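Local coordinates for ochratoxinase (Aspergillus niger, PDB 4C65), which hydrolyses the mycotoxin ochratoxin A to ochratoxin alpha and L-phenylalanine as a zinc-dependent carboxypeptidase of the amidohydrolase superfamily, at the interface of chains A and B. Coordinates in Å, arbitrary orientation; residue numbers count along the deposited sequence, not the author numbering. Chains: chain A/B, Ochratoxinase.

Contact 1: the interface of chains A and B. Residues chain A 99, 102-103, 429; chain B 130-131, 429, 436.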
ATOM      1  N   ARG A  99      20.048 -22.451  22.697  1.00 13.19           N
ATOM      2  CA  ARG A  99      21.342 -23.017  23.026  1.00 13.20           C
ATOM      3  C   ARG A  99      22.167 -21.992  23.796  1.00 13.06           C
ATOM      4  O   ARG A  99      22.726 -22.304  24.816  1.00 12.98           O
ATOM      5  CB  ARG A  99      22.097 -23.447  21.774  1.00 13.28           C
ATOM      6  CG  ARG A  99      23.493 -23.978  22.045  1.00 13.51           C
ATOM      7  CD  ARG A  99      23.435 -25.311  22.789  1.00 13.91           C
ATOM      8  NE  ARG A  99      24.746 -25.913  23.007  1.00 14.24           N
ATOM      9  CZ  ARG A  99      25.419 -26.616  22.113  1.00 14.71           C
ATOM     10  NH1 ARG A  99      24.926 -26.837  20.901  1.00 14.97           N
ATOM     11  NH2 ARG A  99      26.610 -27.112  22.434  1.00 15.07           N
ATOM     12  N   TRP A 102      21.030 -21.596  27.303  1.00 13.77           N
ATOM     13  CA  TRP A 102      21.406 -22.770  28.086  1.00 14.26           C
ATOM     14  C   TRP A 102      22.863 -22.685  28.507  1.00 14.32           C
ATOM     15  O   TRP A 102      23.212 -22.915  29.676  1.00 14.84           O
ATOM     16  CB  TRP A 102      21.195 -24.054  27.265  1.00 14.45           C
ATOM     17  CG  TRP A 102      21.459 -25.287  28.044  1.00 14.79           C
ATOM     18  CD1 TRP A 102      20.583 -25.955  28.837  1.00 14.96           C
ATOM     19  CD2 TRP A 102      22.708 -25.984  28.147  1.00 15.00           C
ATOM     20  NE1 TRP A 102      21.207 -27.001  29.450  1.00 15.43           N
ATOM     21  CE2 TRP A 102      22.510 -27.056  29.027  1.00 15.49           C
ATOM     22  CE3 TRP A 102      23.966 -25.806  27.582  1.00 14.92           C
ATOM     23  CZ2 TRP A 102      23.526 -27.966  29.341  1.00 15.85           C
ATOM     24  CZ3 TRP A 102      24.964 -26.685  27.892  1.00 15.27           C
ATOM     25  CH2 TRP A 102      24.750 -27.755  28.769  1.00 15.70           C
ATOM     26  N   GLU A 103      23.708 -22.322  27.549  1.00 14.33           N
ATOM     27  CA  GLU A 103      25.131 -22.225  27.774  1.00 14.65           C
ATOM     28  C   GLU A 103      25.425 -21.135  28.814  1.00 14.50           C
ATOM     29  O   GLU A 103      26.278 -21.300  29.693  1.00 14.52           O
ATOM     30  CB  GLU A 103      25.839 -21.885  26.470  1.00 14.76           C
ATOM     31  CG  GLU A 103      25.912 -22.961  25.397  1.00 15.12           C
ATOM     32  CD  GLU A 103      26.763 -24.165  25.745  1.00 15.84           C
ATOM     33  OE1 GLU A 103      27.561 -24.047  26.693  1.00 16.17           O
ATOM     34  OE2 GLU A 103      26.658 -25.224  25.045  1.00 16.45           O
ATOM     35  N   TRP A 429      18.113 -29.621  31.953  1.00 20.80           N
ATOM     36  CA  TRP A 429      17.074 -28.602  32.033  1.00 20.32           C
ATOM     37  C   TRP A 429      16.721 -28.219  33.480  1.00 20.29           C
ATOM     38  O   TRP A 429      15.746 -27.525  33.707  1.00 19.70           O
ATOM     39  CB  TRP A 429      15.839 -29.027  31.216  1.00 20.60           C
ATOM     40  CG  TRP A 429      16.223 -29.327  29.799  1.00 20.83           C
ATOM     41  CD1 TRP A 429      16.403 -30.562  29.251  1.00 21.86           C
ATOM     42  CD2 TRP A 429      16.530 -28.389  28.767  1.00 19.95           C
ATOM     43  NE1 TRP A 429      16.787 -30.452  27.945  1.00 21.96           N
ATOM     44  CE2 TRP A 429      16.862 -29.131  27.612  1.00 20.81           C
ATOM     45  CE3 TRP A 429      16.522 -27.004  28.689  1.00 18.80           C
ATOM     46  CZ2 TRP A 429      17.221 -28.530  26.407  1.00 20.51           C
ATOM     47  CZ3 TRP A 429      16.865 -26.401  27.477  1.00 18.57           C
ATOM     48  CH2 TRP A 429      17.211 -27.167  26.363  1.00 19.39           C
TER
ATOM     49  N   THR B 130      24.156 -25.658  15.953  1.00 20.29           N
ATOM     50  CA  THR B 130      23.812 -24.835  17.116  1.00 19.78           C
ATOM     51  C   THR B 130      22.913 -25.596  18.094  1.00 18.80           C
ATOM     52  O   THR B 130      23.082 -25.488  19.309  1.00 18.73           O
ATOM     53  CB  THR B 130      23.111 -23.507  16.740  1.00 19.79           C
ATOM     54  OG1 THR B 130      23.767 -22.908  15.626  1.00 19.66           O
ATOM     55  CG2 THR B 130      23.154 -22.519  17.937  1.00 20.14           C
ATOM     56  N   ILE B 131      21.949 -26.331  17.565  1.00 17.63           N
ATOM     57  CA  ILE B 131      21.115 -27.185  18.378  1.00 17.46           C
ATOM     58  C   ILE B 131      21.138 -28.592  17.827  1.00 17.38           C
ATOM     59  O   ILE B 131      21.791 -28.863  16.818  1.00 18.32           O
ATOM     60  CB  ILE B 131      19.651 -26.684  18.495  1.00 16.97           C
ATOM     61  CG1 ILE B 131      18.955 -26.669  17.140  1.00 16.57           C
ATOM     62  CG2 ILE B 131      19.603 -25.302  19.145  1.00 16.89           C
ATOM     63  CD1 ILE B 131      17.456 -26.571  17.248  1.00 16.09           C
ATOM     64  N   TRP B 429      24.265 -32.294  24.446  1.00 22.70           N
ATOM     65  CA  TRP B 429      24.335 -31.858  23.044  1.00 22.15           C
ATOM     66  C   TRP B 429      25.110 -32.828  22.170  1.00 22.50           C
ATOM     67  O   TRP B 429      25.387 -32.530  21.037  1.00 22.13           O
ATOM     68  CB  TRP B 429      24.874 -30.416  22.955  1.00 22.34           C
ATOM     69  CG  TRP B 429      24.027 -29.460  23.807  1.00 22.23           C
ATOM     70  CD1 TRP B 429      24.325 -29.000  25.048  1.00 23.06           C
ATOM     71  CD2 TRP B 429      22.722 -28.956  23.499  1.00 21.35           C
ATOM     72  NE1 TRP B 429      23.324 -28.200  25.513  1.00 23.06           N
ATOM     73  CE2 TRP B 429      22.323 -28.160  24.582  1.00 22.15           C
ATOM     74  CE3 TRP B 429      21.867 -29.075  22.400  1.00 20.33           C
ATOM     75  CZ2 TRP B 429      21.110 -27.493  24.601  1.00 21.90           C
ATOM     76  CZ3 TRP B 429      20.663 -28.416  22.422  1.00 20.07           C
ATOM     77  CH2 TRP B 429      20.288 -27.652  23.513  1.00 20.86           C
ATOM     78  N   PRO B 436      28.841 -23.538  20.634  1.00 29.73           N
ATOM     79  CA  PRO B 436      29.042 -22.935  19.307  1.00 29.79           C
ATOM     80  C   PRO B 436      29.216 -21.446  19.326  1.00 30.54           C
ATOM     81  O   PRO B 436      29.518 -20.886  18.301  1.00 31.41           O
ATOM     82  CB  PRO B 436      27.766 -23.280  18.554  1.00 28.58           C
ATOM     83  CG  PRO B 436      26.749 -23.508  19.617  1.00 28.08           C
ATOM     84  CD  PRO B 436      27.470 -24.026  20.825  1.00 28.44           C
TER

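Contact 2: the interface of chains A and B. Residues chain A 121, 124-125, 128, 130; chain B 76, 92, 96.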
ATOM      1  N   GLU A 121      11.117 -11.765  23.240  1.00 15.69           N
ATOM      2  CA  GLU A 121      10.386 -12.890  22.651  1.00 15.62           C
ATOM      3  C   GLU A 121      10.916 -14.245  23.169  1.00 15.44           C
ATOM      4  O   GLU A 121      10.142 -15.175  23.413  1.00 15.43           O
ATOM      5  CB  GLU A 121      10.480 -12.823  21.121  1.00 15.71           C
ATOM      6  CG  GLU A 121       9.686 -11.682  20.485  1.00 15.75           C
ATOM      7  CD  GLU A 121      10.283 -10.284  20.686  1.00 15.68           C
ATOM      8  OE1 GLU A 121      11.530 -10.134  20.733  1.00 15.73           O
ATOM      9  OE2 GLU A 121       9.481  -9.336  20.780  1.00 14.96           O
ATOM     10  N   LYS A 124       9.990 -15.208  26.925  1.00 19.00           N
ATOM     11  CA  LYS A 124       8.726 -15.904  27.061  1.00 20.34           C
ATOM     12  C   LYS A 124       8.902 -17.406  27.118  1.00 20.97           C
ATOM     13  O   LYS A 124       8.154 -18.072  27.830  1.00 22.82           O
ATOM     14  CB  LYS A 124       7.805 -15.596  25.909  1.00 21.38           C
ATOM     15  CG  LYS A 124       7.303 -14.187  25.911  1.00 22.13           C
ATOM     16  CD  LYS A 124       6.592 -13.871  24.601  1.00 23.99           C
ATOM     17  CE  LYS A 124       5.199 -13.357  24.883  1.00 25.86           C
ATOM     18  NZ  LYS A 124       5.018 -12.046  24.228  1.00 27.14           N
ATOM     19  N   ALA A 125       9.856 -17.946  26.367  1.00 20.52           N
ATOM     20  CA  ALA A 125      10.085 -19.370  26.375  1.00 20.84           C
ATOM     21  C   ALA A 125      10.853 -19.795  27.633  1.00 21.66           C
ATOM     22  O   ALA A 125      10.836 -20.979  28.013  1.00 23.14           O
ATOM     23  CB  ALA A 125      10.801 -19.791  25.114  1.00 20.66           C
ATOM     24  N   ASP A 128       7.979 -19.473  30.580  1.00 21.07           N
ATOM     25  CA  ASP A 128       7.006 -20.575  30.635  1.00 21.42           C
ATOM     26  C   ASP A 128       7.678 -21.924  30.875  1.00 20.85           C
ATOM     27  O   ASP A 128       7.022 -22.954  30.835  1.00 21.36           O
ATOM     28  CB  ASP A 128       6.081 -20.600  29.410  1.00 22.48           C
ATOM     29  CG  ASP A 128       6.777 -21.026  28.107  1.00 23.43           C
ATOM     30  OD1 ASP A 128       7.954 -21.421  28.105  1.00 23.55           O
ATOM     31  OD2 ASP A 128       6.128 -20.912  27.051  1.00 25.34           O
ATOM     32  N   THR A 130       9.694 -23.694  28.974  1.00 18.40           N
ATOM     33  CA  THR A 130      10.022 -24.538  27.795  1.00 18.11           C
ATOM     34  C   THR A 130      11.520 -24.685  27.625  1.00 17.41           C
ATOM     35  O   THR A 130      12.015 -25.751  27.334  1.00 17.56           O
ATOM     36  CB  THR A 130       9.441 -23.995  26.486  1.00 18.01           C
ATOM     37  OG1 THR A 130       8.098 -23.560  26.687  1.00 18.39           O
ATOM     38  CG2 THR A 130       9.455 -25.084  25.418  1.00 18.82           C
TER
ATOM     39  N   ASP B  76       2.970 -19.702  21.573  1.00 28.23           N
ATOM     40  CA  ASP B  76       2.702 -19.272  22.923  1.00 29.63           C
ATOM     41  C   ASP B  76       1.408 -19.984  23.380  1.00 30.92           C
ATOM     42  O   ASP B  76       0.552 -20.350  22.565  1.00 30.98           O
ATOM     43  CB  ASP B  76       2.508 -17.746  23.014  1.00 30.02           C
ATOM     44  CG  ASP B  76       3.745 -16.935  22.609  1.00 29.30           C
ATOM     45  OD1 ASP B  76       4.896 -17.342  22.850  1.00 27.97           O
ATOM     46  OD2 ASP B  76       3.553 -15.829  22.079  1.00 29.04           O
ATOM     47  N   SER B  92      10.055 -16.685  19.572  1.00 14.20           N
ATOM     48  CA  SER B  92       9.501 -17.469  20.653  1.00 14.23           C
ATOM     49  C   SER B  92       9.333 -18.918  20.178  1.00 14.35           C
ATOM     50  O   SER B  92       9.754 -19.854  20.877  1.00 14.33           O
ATOM     51  CB  SER B  92       8.160 -16.934  21.104  1.00 14.07           C
ATOM     52  OG  SER B  92       8.251 -15.595  21.520  1.00 14.17           O
ATOM     53  N   ARG B  96      11.221 -22.559  21.541  1.00 14.14           N
ATOM     54  CA  ARG B  96      10.459 -23.677  22.054  1.00 14.50           C
ATOM     55  C   ARG B  96      10.711 -24.935  21.244  1.00 14.40           C
ATOM     56  O   ARG B  96      10.854 -26.037  21.797  1.00 14.51           O
ATOM     57  CB  ARG B  96       8.967 -23.365  22.076  1.00 14.76           C
ATOM     58  CG  ARG B  96       8.579 -22.257  23.040  1.00 15.02           C
ATOM     59  CD  ARG B  96       7.115 -22.337  23.500  1.00 15.44           C
ATOM     60  NE  ARG B  96       6.780 -21.184  24.330  1.00 15.54           N
ATOM     61  CZ  ARG B  96       6.414 -19.995  23.863  1.00 15.77           C
ATOM     62  NH1 ARG B  96       6.276 -19.699  22.553  1.00 16.29           N
ATOM     63  NH2 ARG B  96       6.185 -19.042  24.733  1.00 16.09           N
TER

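Contact 1: the interface of chains A and B
A:Arg99 and A:Trp102, one turn apart on helix 90-106, face B:Trp429, B:Thr130 and B:Pro436, which all lie in loop segments of chain B; the helical backbone sends both side chains towards the same indole. The patch belongs to a two-fold symmetric interface of the homooctameric enzyme, a metal-dependent amidohydrolase with a twisted TIM barrel and a smaller beta-sandwich domain. The guanidinium of A:Arg99 is sandwiched between two chain B groups. On one face the indole of B:Trp429 lies nearly parallel to it, the planes 6° apart, and NE sits 3.5 Å from the centroid of the five-membered ring of B:Trp429 in a cation-pi contact. CD of the same arginine covers the six-membered ring, 3.6 Å from its centroid. Against the opposite face rests the proline ring, with B:Pro436 CD 3.5 Å from A:Arg99 CZ. The arginine chain leaves with CG anti to the backbone N (chi1 177°) and bends at chi2, which lays its outer part along the indole. At its end NH1 donates to the backbone carbonyl O of B:Thr130 at 2.8 Å, approaching from above the carbonyl plane rather than along a lone pair. NE is engaged from its own chain: it bonds the anti lone pair of A:Glu103 OE2 at 2.9 Å, close to the guanidinium plane, and this salt bridge would hold the group in place for stacking. A:Trp102 meets the indole of B:Trp429 at its rim. The rings stand 75° apart, and NE1 of B:Trp429 points at the face of A:Trp102, 3.2 Å from CE3 towards the rim of that face.

Contact 2: the interface of chains A and B
The guanidinium of B:Arg96 has the methyl CB of A:Ala125 over one face, offset towards the rim, while the carboxylate of A:Asp128, the hydroxyl of A:Thr130 and OD1 of B:Asp76 lie around its edge. At this subunit interface of the amidohydrolase octamer, B:Arg96 links an acid of each chain. It grips A:Asp128 side-on, with NE and NH2 both on one oxygen: NE lies 2.8 Å from OD2 of A:Asp128 on the syn lone pair, and NH2 meets the same OD2 at 3.0 Å from above the carboxylate plane. The two flat groups are turned 55° against each other. End-on, NH1 and NH2 converge on OD1 of B:Asp76, with NH1 2.7 Å from it; the guanidinium would tend to favour the charged form of both acids, and their grip would fix its rotation. The side chain reaches this position stretched out from CG to NE, past A:Thr130, whose CG2 packs 3.8 Å from CA of B:Arg96. A:Thr130 also secures the acid of its own chain, because its backbone N and hydroxyl OG1 approach OD1 of A:Asp128 from the same face, OG1 at 2.6 Å. Near the start of helix 119-127, the backbone carbonyl O of A:Glu121 accepts from OG of B:Ser92, on helix 90-106 of chain B, at 2.7 Å, the hydroxyl lying 40° above the carbonyl plane.

The C-alpha centres of contact 1 and contact 2 lie about 16 Å apart along the same two-fold interface. Helix 90-106 serves both: chain A supplies it to contact 1 and chain B to contact 2, so the two symmetry-related copies of the helix each carry both patches. The same threonine is likewise shared, as B:Thr130 through its carbonyl in contact 1 and as A:Thr130 through its side chain in contact 2. Both centres are 18 to 24 Å from A:Lys204 and A:Asp336, consistent with a role in assembly rather than direct catalysis.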